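Transaminase (Arthrobacter sp., PDB 5G2P) probably transfers amino groups between amines and carbonyl compounds with S selectivity, using pyridoxal-5'-phosphate as cofactor, as class-III omega-transaminases do. Local coordinates at residues V264-D269 against V289-I294; S268-T273 against F282-Y287; P139-R144 against Q230-I235. All coordinates share one frame; numbering follows the deposited sequence.

Contact 1 of 3, residues V264-D269 against V289-I294; sequences VLWISD and VQPDII. With PLP (pyridoxal-5'-phosphate), chain H.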
loop_
_atom_site.group_PDB
_atom_site.type_symbol
_atom_site.label_atom_id
_atom_site.label_comp_id
_atom_site.label_asym_id
_atom_site.label_seq_id
_atom_site.Cartn_x
_atom_site.Cartn_y
_atom_site.Cartn_z
ATOM N N VAL B 264 17.154 -9.166 13.333
ATOM C CA VAL B 264 16.710 -7.931 12.655
ATOM C C VAL B 264 17.866 -6.906 12.653
ATOM O O VAL B 264 18.626 -6.842 13.614
ATOM C CB VAL B 264 15.432 -7.424 13.371
ATOM C CG1 VAL B 264 15.037 -6.019 12.971
ATOM C CG2 VAL B 264 14.274 -8.398 13.092
ATOM N N LEU B 265 18.035 -6.137 11.577
ATOM C CA LEU B 265 19.099 -5.120 11.554
ATOM C C LEU B 265 18.786 -3.908 12.419
ATOM O O LEU B 265 17.617 -3.616 12.681
ATOM C CB LEU B 265 19.384 -4.639 10.125
ATOM C CG LEU B 265 19.774 -5.697 9.092
ATOM C CD1 LEU B 265 20.035 -5.048 7.733
ATOM C CD2 LEU B 265 21.016 -6.432 9.567
ATOM N N TRP B 266 19.842 -3.225 12.872
ATOM C CA TRP B 266 19.683 -1.910 13.480
ATOM C C TRP B 266 20.383 -0.830 12.673
ATOM O O TRP B 266 21.615 -0.877 12.449
ATOM C CB TRP B 266 20.170 -1.891 14.930
ATOM C CG TRP B 266 20.127 -0.510 15.560
ATOM C CD1 TRP B 266 19.146 0.461 15.413
ATOM C CD2 TRP B 266 21.100 0.035 16.452
ATOM N NE1 TRP B 266 19.479 1.583 16.136
ATOM C CE2 TRP B 266 20.669 1.352 16.791
ATOM C CE3 TRP B 266 22.291 -0.457 17.001
ATOM C CZ2 TRP B 266 21.407 2.188 17.647
ATOM C CZ3 TRP B 266 23.031 0.373 17.847
ATOM C CH2 TRP B 266 22.579 1.685 18.165
ATOM N N ILE B 267 19.576 0.147 12.253
ATOM C CA ILE B 267 20.070 1.332 11.538
ATOM C C ILE B 267 20.084 2.459 12.536
ATOM O O ILE B 267 19.028 2.843 13.038
ATOM C CB ILE B 267 19.134 1.744 10.388
ATOM C CG1 ILE B 267 19.027 0.630 9.335
ATOM C CG2 ILE B 267 19.618 3.060 9.745
ATOM C CD1 ILE B 267 17.761 0.755 8.492
ATOM N N SER B 268 21.275 2.993 12.831
ATOM C CA SER B 268 21.339 4.185 13.659
ATOM C C SER B 268 21.306 5.361 12.697
ATOM O O SER B 268 22.240 5.555 11.943
ATOM C CB SER B 268 22.634 4.260 14.480
ATOM O OG SER B 268 22.540 5.348 15.402
ATOM N N ASP B 269 20.247 6.157 12.747
ATOM C CA ASP B 269 20.178 7.332 11.890
ATOM C C ASP B 269 20.955 8.417 12.619
ATOM O O ASP B 269 20.427 9.069 13.526
ATOM C CB ASP B 269 18.722 7.738 11.631
ATOM C CG ASP B 269 18.608 8.999 10.786
ATOM O OD1 ASP B 269 19.646 9.590 10.420
ATOM O OD2 ASP B 269 17.479 9.395 10.479
ATOM N N VAL B 289 27.567 -0.063 22.076
ATOM C CA VAL B 289 26.974 -0.921 21.054
ATOM C C VAL B 289 27.503 -0.516 19.683
ATOM O O VAL B 289 28.179 0.508 19.536
ATOM C CB VAL B 289 25.432 -0.798 21.020
ATOM C CG1 VAL B 289 24.809 -1.255 22.331
ATOM C CG2 VAL B 289 25.010 0.632 20.706
ATOM N N GLN B 290 27.164 -1.309 18.680
ATOM C CA GLN B 290 27.547 -1.007 17.309
ATOM C C GLN B 290 26.357 -1.338 16.394
ATOM O O GLN B 290 25.762 -2.404 16.535
ATOM C CB GLN B 290 28.804 -1.814 16.932
ATOM C CG GLN B 290 30.022 -1.554 17.831
ATOM C CD GLN B 290 31.273 -2.352 17.426
ATOM O OE1 GLN B 290 32.400 -2.022 17.824
ATOM N NE2 GLN B 290 31.081 -3.395 16.625
ATOM N N PRO B 291 25.986 -0.419 15.469
ATOM C CA PRO B 291 24.837 -0.710 14.600
ATOM C C PRO B 291 25.263 -1.527 13.372
ATOM O O PRO B 291 26.442 -1.780 13.197
ATOM C CB PRO B 291 24.369 0.688 14.191
ATOM C CG PRO B 291 25.637 1.458 14.091
ATOM C CD PRO B 291 26.492 0.950 15.249
ATOM N N ASP B 292 24.303 -1.947 12.551
ATOM C CA ASP B 292 24.568 -2.596 11.267
ATOM C C ASP B 292 24.784 -1.588 10.149
ATOM O O ASP B 292 25.532 -1.837 9.213
ATOM C CB ASP B 292 23.388 -3.503 10.946
ATOM C CG ASP B 292 23.217 -4.579 12.007
ATOM O OD1 ASP B 292 24.090 -5.471 12.092
ATOM O OD2 ASP B 292 22.272 -4.487 12.799
ATOM N N ILE B 293 24.117 -0.446 10.279
ATOM C CA ILE B 293 24.096 0.594 9.239
ATOM C C ILE B 293 23.985 1.943 9.951
ATOM O O ILE B 293 23.255 2.055 10.934
ATOM C CB ILE B 293 22.885 0.443 8.270
ATOM C CG1 ILE B 293 22.909 -0.903 7.530
ATOM C CG2 ILE B 293 22.884 1.566 7.227
ATOM C CD1 ILE B 293 21.622 -1.209 6.764
ATOM N N ILE B 294 24.712 2.948 9.449
ATOM C CA ILE B 294 24.581 4.326 9.917
ATOM C C ILE B 294 24.178 5.200 8.730
ATOM O O ILE B 294 24.729 5.035 7.658
ATOM C CB ILE B 294 25.962 4.863 10.402
ATOM C CG1 ILE B 294 26.519 4.018 11.549
ATOM C CG2 ILE B 294 25.881 6.337 10.795
ATOM C CD1 ILE B 294 27.987 4.376 11.869
HETATM N N1 PLP H . 17.491 12.074 9.752
HETATM C C2 PLP H . 17.672 12.851 10.859
HETATM C C2A PLP H . 17.857 12.249 12.229
HETATM C C3 PLP H . 17.649 14.316 10.717
HETATM O O3 PLP H . 17.845 15.173 11.766
HETATM C C4 PLP H . 17.480 14.895 9.369
HETATM C C4A PLP H . 17.593 16.420 9.337
HETATM C C5 PLP H . 17.269 13.929 8.237
HETATM C C6 PLP H . 17.278 12.559 8.502
HETATM C C5A PLP H . 17.047 14.361 6.817
HETATM O O4P PLP H . 18.212 14.962 6.268
HETATM P P PLP H . 18.022 16.075 5.111
HETATM O O1P PLP H . 19.432 16.453 4.796
HETATM O O2P PLP H . 17.306 15.451 3.931
HETATM O O3P PLP H . 17.226 17.246 5.703
#
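D292 and W266 hold each other through two bonds that run in opposite senses. The backbone N-H of W266 points almost straight at the carboxylate of D292, W266 N to D292 OD2 being 2.7 Å at an N-H...O angle of 172°, and it uses the lone pair of OD2 that faces away from OD1. In return the D292 N donates to the W266 O over 2.9 Å. The side chain thus stands in for a strand partner just before strand 293-296 begins, and OD2 also makes a salt bridge with R256. Were D292 an alanine, the W266 N-H would probably lose its acceptor and R256 this countercharge. Further along, S268 N donates to I293 O at 2.9 Å, while the bond from I293 N to W266 O is weak. W266 NE1 is hydrogen-bonded to T236 OG1. At the strand end, D269 OD2 reaches PLP N1 at 2.8 Å, the aspartate-pyridine pairing characteristic of fold-type I aminotransferases.

Packing spreads outward from the indole. With CG of W266 turned anti to the backbone N (chi1 175°), the ring swings across to the segment 289-294, where P291 CB makes a CH-pi contact over one face, 4.0 Å from the centroid of the six-membered ring. V289 CG2 meets the rim near the ring plane, 3.5 Å from W266 CZ3. I267 runs alongside I293 on the same face of the sheet, I267 CG1 4.0 Å from I293 CB.

The two parallel strands are neighbours in the seven-stranded sheet, 231-236 lying beyond 265-269. Helix 121-136 packs on L265 and I293, and helix 251-262 on W266 and V289.

Contact 2 of 3, residues S268-T273 against F282-Y287; sequences SDEVLT and FGYQHY. With PLP (pyridoxal-5'-phosphate), chain H.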
loop_
_atom_site.group_PDB
_atom_site.type_symbol
_atom_site.label_atom_id
_atom_site.label_comp_id
_atom_site.label_asym_id
_atom_site.label_seq_id
_atom_site.Cartn_x
_atom_site.Cartn_y
_atom_site.Cartn_z
ATOM N N SER B 268 21.275 2.993 12.831
ATOM C CA SER B 268 21.339 4.185 13.659
ATOM C C SER B 268 21.306 5.361 12.697
ATOM O O SER B 268 22.240 5.555 11.943
ATOM C CB SER B 268 22.634 4.260 14.480
ATOM O OG SER B 268 22.540 5.348 15.402
ATOM N N ASP B 269 20.247 6.157 12.747
ATOM C CA ASP B 269 20.178 7.332 11.890
ATOM C C ASP B 269 20.955 8.417 12.619
ATOM O O ASP B 269 20.427 9.069 13.526
ATOM C CB ASP B 269 18.722 7.738 11.631
ATOM C CG ASP B 269 18.608 8.999 10.786
ATOM O OD1 ASP B 269 19.646 9.590 10.420
ATOM O OD2 ASP B 269 17.479 9.395 10.479
ATOM N N GLU B 270 22.213 8.576 12.210
ATOM C CA GLU B 270 23.149 9.560 12.783
ATOM C C GLU B 270 23.242 10.860 11.979
ATOM O O GLU B 270 24.192 11.618 12.141
ATOM C CB GLU B 270 24.565 8.957 12.908
ATOM C CG GLU B 270 24.620 7.713 13.823
ATOM C CD GLU B 270 24.792 8.067 15.307
ATOM O OE1 GLU B 270 25.101 9.252 15.605
ATOM O OE2 GLU B 270 24.657 7.162 16.179
ATOM N N VAL B 271 22.262 11.142 11.144
ATOM C CA VAL B 271 22.284 12.399 10.363
ATOM C C VAL B 271 22.518 13.622 11.259
ATOM O O VAL B 271 23.370 14.457 10.953
ATOM C CB VAL B 271 21.023 12.543 9.461
ATOM C CG1 VAL B 271 20.904 13.966 8.882
ATOM C CG2 VAL B 271 21.107 11.548 8.292
ATOM N N LEU B 272 21.796 13.705 12.376
ATOM C CA LEU B 272 21.974 14.809 13.311
ATOM C C LEU B 272 23.016 14.522 14.417
ATOM O O LEU B 272 23.886 15.374 14.708
ATOM C CB LEU B 272 20.641 15.239 13.897
ATOM C CG LEU B 272 20.616 16.520 14.761
ATOM C CD1 LEU B 272 19.445 17.416 14.347
ATOM C CD2 LEU B 272 20.456 16.118 16.202
ATOM N N THR B 273 22.924 13.348 15.046
ATOM C CA THR B 273 23.817 13.054 16.172
ATOM C C THR B 273 25.254 12.735 15.752
ATOM O O THR B 273 26.129 12.666 16.591
ATOM C CB THR B 273 23.269 11.893 17.043
ATOM O OG1 THR B 273 23.002 10.759 16.210
ATOM C CG2 THR B 273 21.979 12.306 17.765
ATOM N N PHE B 282 29.990 9.545 17.206
ATOM C CA PHE B 282 28.601 9.218 16.876
ATOM C C PHE B 282 27.790 9.018 18.130
ATOM O O PHE B 282 28.318 8.591 19.147
ATOM C CB PHE B 282 28.529 7.984 15.943
ATOM C CG PHE B 282 29.119 8.244 14.608
ATOM C CD1 PHE B 282 28.405 8.967 13.647
ATOM C CD2 PHE B 282 30.441 7.850 14.319
ATOM C CE1 PHE B 282 28.973 9.257 12.407
ATOM C CE2 PHE B 282 31.019 8.163 13.101
ATOM C CZ PHE B 282 30.286 8.875 12.144
ATOM N N GLY B 283 26.501 9.320 18.057
ATOM C CA GLY B 283 25.624 9.170 19.222
ATOM C C GLY B 283 25.643 7.758 19.805
ATOM O O GLY B 283 25.703 7.589 21.034
ATOM N N TYR B 284 25.625 6.732 18.952
ATOM C CA TYR B 284 25.594 5.348 19.471
ATOM C C TYR B 284 26.770 5.004 20.410
ATOM O O TYR B 284 26.687 4.057 21.207
ATOM C CB TYR B 284 25.451 4.308 18.321
ATOM C CG TYR B 284 26.682 4.085 17.473
ATOM C CD1 TYR B 284 27.691 3.213 17.887
ATOM C CD2 TYR B 284 26.850 4.742 16.251
ATOM C CE1 TYR B 284 28.840 3.010 17.109
ATOM C CE2 TYR B 284 27.987 4.534 15.467
ATOM C CZ TYR B 284 28.983 3.678 15.902
ATOM O OH TYR B 284 30.122 3.484 15.137
ATOM N N GLN B 285 27.862 5.762 20.299
ATOM C CA GLN B 285 29.119 5.422 20.976
ATOM C C GLN B 285 29.085 5.705 22.475
ATOM O O GLN B 285 29.975 5.278 23.216
ATOM C CB GLN B 285 30.303 6.126 20.302
ATOM C CG GLN B 285 30.581 5.555 18.922
ATOM C CD GLN B 285 31.674 6.296 18.172
ATOM O OE1 GLN B 285 31.831 7.520 18.314
ATOM N NE2 GLN B 285 32.454 5.553 17.388
ATOM N N HIS B 286 28.058 6.431 22.913
ATOM C CA HIS B 286 27.801 6.647 24.327
ATOM C C HIS B 286 27.299 5.383 24.989
ATOM O O HIS B 286 27.299 5.318 26.211
ATOM C CB HIS B 286 26.732 7.698 24.502
ATOM C CG HIS B 286 27.193 9.079 24.203
ATOM N ND1 HIS B 286 27.924 9.834 25.106
ATOM C CD2 HIS B 286 27.009 9.860 23.114
ATOM C CE1 HIS B 286 28.171 11.018 24.575
ATOM N NE2 HIS B 286 27.632 11.053 23.369
ATOM N N TYR B 287 26.894 4.390 24.191
ATOM C CA TYR B 287 26.095 3.259 24.700
ATOM C C TYR B 287 26.724 1.868 24.630
ATOM O O TYR B 287 26.079 0.899 24.987
ATOM C CB TYR B 287 24.693 3.251 24.041
ATOM C CG TYR B 287 23.945 4.549 24.331
ATOM C CD1 TYR B 287 23.395 4.781 25.592
ATOM C CD2 TYR B 287 23.863 5.566 23.377
ATOM C CE1 TYR B 287 22.759 5.965 25.894
ATOM C CE2 TYR B 287 23.230 6.774 23.679
ATOM C CZ TYR B 287 22.675 6.954 24.934
ATOM O OH TYR B 287 22.046 8.111 25.260
HETATM N N1 PLP H . 17.491 12.074 9.752
HETATM C C2 PLP H . 17.672 12.851 10.859
HETATM C C2A PLP H . 17.857 12.249 12.229
HETATM C C3 PLP H . 17.649 14.316 10.717
HETATM O O3 PLP H . 17.845 15.173 11.766
HETATM C C4 PLP H . 17.480 14.895 9.369
HETATM C C4A PLP H . 17.593 16.420 9.337
HETATM C C5 PLP H . 17.269 13.929 8.237
HETATM C C6 PLP H . 17.278 12.559 8.502
HETATM C C5A PLP H . 17.047 14.361 6.817
HETATM O O4P PLP H . 18.212 14.962 6.268
HETATM P P PLP H . 18.022 16.075 5.111
HETATM O O1P PLP H . 19.432 16.453 4.796
HETATM O O2P PLP H . 17.306 15.451 3.931
HETATM O O3P PLP H . 17.226 17.246 5.703
#
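The carboxylate of E270 accepts two consecutive backbone N-H groups at the start of the short 3-10 turn that follows F282. G283 N lies 2.8 Å from E270 OE1 and Y284 N 3.0 Å from E270 OE2, both on the syn sides of the oxygens and somewhat out of the carboxylate plane. A bend in the glutamate chain (chi2 -86°) turns the group toward these donors. The aromatic rings on this side stand steeply to it: Y284 brings its edge to E270 OE2, with CD2 3.3 Å away, and F282 likewise presents its edge to OE1.

A second shell fixes the carboxylate's rotation. The hydroxyl of S268 donates to E270 OE2 at 2.9 Å, and T273 OG1 comes to E270 OE1 from above the plane at 2.7 Å, on the face opposite G283 N. Each oxygen therefore accepts two bonds, which would be expected to stabilise a buried charge. Farther out, Y284 OH is bonded to E109.

Segment 268-273 also lines the cofactor pocket: D269 OD1 accepts from V271 N in an Asx turn, and V271 CB lies 3.6 Å from PLP N1. A strand-end aspartate with a hydrophobic residue two places on against the pyridine is characteristic of fold-type I aminotransferases.

Contact 3 of 3, residues P139-R144 against Q230-I235; sequences PLVVTR and QVAAVI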
loop_
_atom_site.group_PDB
_atom_site.type_symbol
_atom_site.label_atom_id
_atom_site.label_comp_id
_atom_site.label_asym_id
_atom_site.label_seq_id
_atom_site.Cartn_x
_atom_site.Cartn_y
_atom_site.Cartn_z
ATOM N N PRO B 139 10.312 -7.086 3.959
ATOM C CA PRO B 139 9.758 -5.785 3.607
ATOM C C PRO B 139 9.621 -4.785 4.766
ATOM O O PRO B 139 9.766 -3.586 4.532
ATOM C CB PRO B 139 8.367 -6.144 3.052
ATOM C CG PRO B 139 7.977 -7.338 3.868
ATOM C CD PRO B 139 9.268 -8.133 3.999
ATOM N N LEU B 140 9.346 -5.234 5.988
ATOM C CA LEU B 140 8.948 -4.252 7.024
ATOM C C LEU B 140 10.119 -3.569 7.706
ATOM O O LEU B 140 11.122 -4.207 8.022
ATOM C CB LEU B 140 8.040 -4.894 8.089
ATOM C CG LEU B 140 6.755 -5.565 7.543
ATOM C CD1 LEU B 140 5.867 -6.124 8.654
ATOM C CD2 LEU B 140 5.935 -4.627 6.667
ATOM N N VAL B 141 9.982 -2.277 7.981
ATOM C CA VAL B 141 10.986 -1.601 8.822
ATOM C C VAL B 141 10.225 -1.003 10.007
ATOM O O VAL B 141 9.098 -0.501 9.844
ATOM C CB VAL B 141 11.761 -0.508 8.042
ATOM C CG1 VAL B 141 12.576 0.377 8.979
ATOM C CG2 VAL B 141 12.649 -1.119 6.943
ATOM N N VAL B 142 10.832 -1.067 11.192
ATOM C CA VAL B 142 10.218 -0.533 12.422
ATOM C C VAL B 142 10.829 0.847 12.702
ATOM O O VAL B 142 12.042 1.014 12.603
ATOM C CB VAL B 142 10.466 -1.475 13.635
ATOM C CG1 VAL B 142 9.808 -0.915 14.919
ATOM C CG2 VAL B 142 9.918 -2.861 13.365
ATOM N N THR B 143 9.983 1.815 13.051
ATOM C CA THR B 143 10.419 3.134 13.460
ATOM C C THR B 143 9.757 3.428 14.814
ATOM O O THR B 143 9.108 2.548 15.374
ATOM C CB THR B 143 10.050 4.197 12.396
ATOM O OG1 THR B 143 10.641 5.450 12.740
ATOM C CG2 THR B 143 8.547 4.340 12.237
ATOM N N ARG B 144 9.930 4.632 15.348
ATOM C CA ARG B 144 9.257 4.968 16.603
ATOM C C ARG B 144 8.451 6.259 16.483
ATOM O O ARG B 144 8.783 7.154 15.687
ATOM C CB ARG B 144 10.276 5.109 17.770
ATOM C CG ARG B 144 11.084 3.837 18.114
ATOM C CD ARG B 144 12.397 3.679 17.313
ATOM N NE ARG B 144 13.120 4.942 17.214
ATOM C CZ ARG B 144 13.835 5.494 18.202
ATOM N NH1 ARG B 144 13.958 4.870 19.383
ATOM N NH2 ARG B 144 14.426 6.674 18.017
ATOM N N GLN B 230 9.544 -11.149 8.715
ATOM C CA GLN B 230 8.942 -10.085 7.903
ATOM C C GLN B 230 9.664 -8.752 8.075
ATOM O O GLN B 230 9.420 -7.804 7.329
ATOM C CB GLN B 230 7.474 -9.904 8.303
ATOM C CG GLN B 230 6.621 -11.166 8.124
ATOM C CD GLN B 230 6.527 -11.630 6.673
ATOM O OE1 GLN B 230 6.561 -10.818 5.752
ATOM N NE2 GLN B 230 6.436 -12.950 6.463
ATOM N N VAL B 231 10.530 -8.684 9.079
ATOM C CA VAL B 231 11.076 -7.415 9.556
ATOM C C VAL B 231 12.554 -7.275 9.212
ATOM O O VAL B 231 13.396 -8.040 9.702
ATOM C CB VAL B 231 10.815 -7.223 11.061
ATOM C CG1 VAL B 231 11.504 -5.956 11.565
ATOM C CG2 VAL B 231 9.310 -7.179 11.326
ATOM N N ALA B 232 12.846 -6.347 8.301
ATOM C CA ALA B 232 14.221 -6.086 7.879
ATOM C C ALA B 232 15.046 -5.422 8.940
ATOM O O ALA B 232 16.203 -5.803 9.148
ATOM C CB ALA B 232 14.247 -5.223 6.606
ATOM N N ALA B 233 14.476 -4.424 9.625
ATOM C CA ALA B 233 15.290 -3.471 10.345
ATOM C C ALA B 233 14.472 -2.652 11.334
ATOM O O ALA B 233 13.277 -2.451 11.142
ATOM C CB ALA B 233 15.980 -2.528 9.339
ATOM N N VAL B 234 15.124 -2.204 12.403
ATOM C CA VAL B 234 14.605 -1.133 13.243
ATOM C C VAL B 234 15.501 0.082 12.911
ATOM O O VAL B 234 16.738 -0.030 12.950
ATOM C CB VAL B 234 14.713 -1.469 14.751
ATOM C CG1 VAL B 234 14.252 -0.302 15.625
ATOM C CG2 VAL B 234 13.909 -2.727 15.114
ATOM N N ILE B 235 14.896 1.220 12.556
ATOM C CA ILE B 235 15.662 2.463 12.403
ATOM C C ILE B 235 15.375 3.351 13.617
ATOM O O ILE B 235 14.221 3.465 14.059
ATOM C CB ILE B 235 15.328 3.187 11.059
ATOM C CG1 ILE B 235 16.236 4.395 10.830
ATOM C CG2 ILE B 235 13.826 3.538 10.978
ATOM C CD1 ILE B 235 16.138 4.928 9.400
#
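Strands 140-144 and 231-235 run parallel, their axes 17° apart, with L140 N donating to Q230 O and A232 N to L140 O before a beta bulge shifts the register by one residue between L140 and V141, and with V142 N meeting A233 O at 2.8 Å and I235 N meeting V142 O at 2.9 Å past it. A233 N is buried with no partner, probably a consequence of the bulge.

L140, V142, V231 and V234 project from one face of the sheet. There V142 CG2 touches V231 CG1 at 3.9 Å, while V142 CB rests 4.0 Å from V234 CG2, so one valine bridges two residues of the other strand. On the V141 and A233 face, V141 CG1 comes within 3.9 Å of I235 CG2. This methyl of I235 sits between the backbone N and carbonyl carbon (chi1 -174° for CG1), which also brings it to 3.5 Å from V142 O. T143 lies alongside I235, and the bent chain of R144 carries its guanidinium to a salt bridge with D147.

The strands are adjacent in the large sheet, with 189-192 flanking 140-144 and 265-269 flanking 231-236. Helix 214-226 packs its I223 on V142, V231 and V234, and helix 121-136 covers V141, A232 and A233 from the other face.

How the contacts relate
Following the chain from its N terminus, contact 3 comes first, joining strand 140-144 to strand 231-236 across 85 intervening residues that include strand 189-192 and helix 214-226. Helix 251-262 then leads into strand 265-269, where contacts 1 and 2 both start, sharing S268 and D269. Contact 2 closes the shorter loop, at 282-287, and nests inside the loop that contact 1 closes at 289-294. Y284 packs on P291 and I294, tying these two together. Backbone bonds of L265 and I267 to V234 link contact 1 to contact 3, so strand 265-269 takes part in contacts 1 and 2, is bonded to strand 231-236 of contact 3, and carries D269 to PLP.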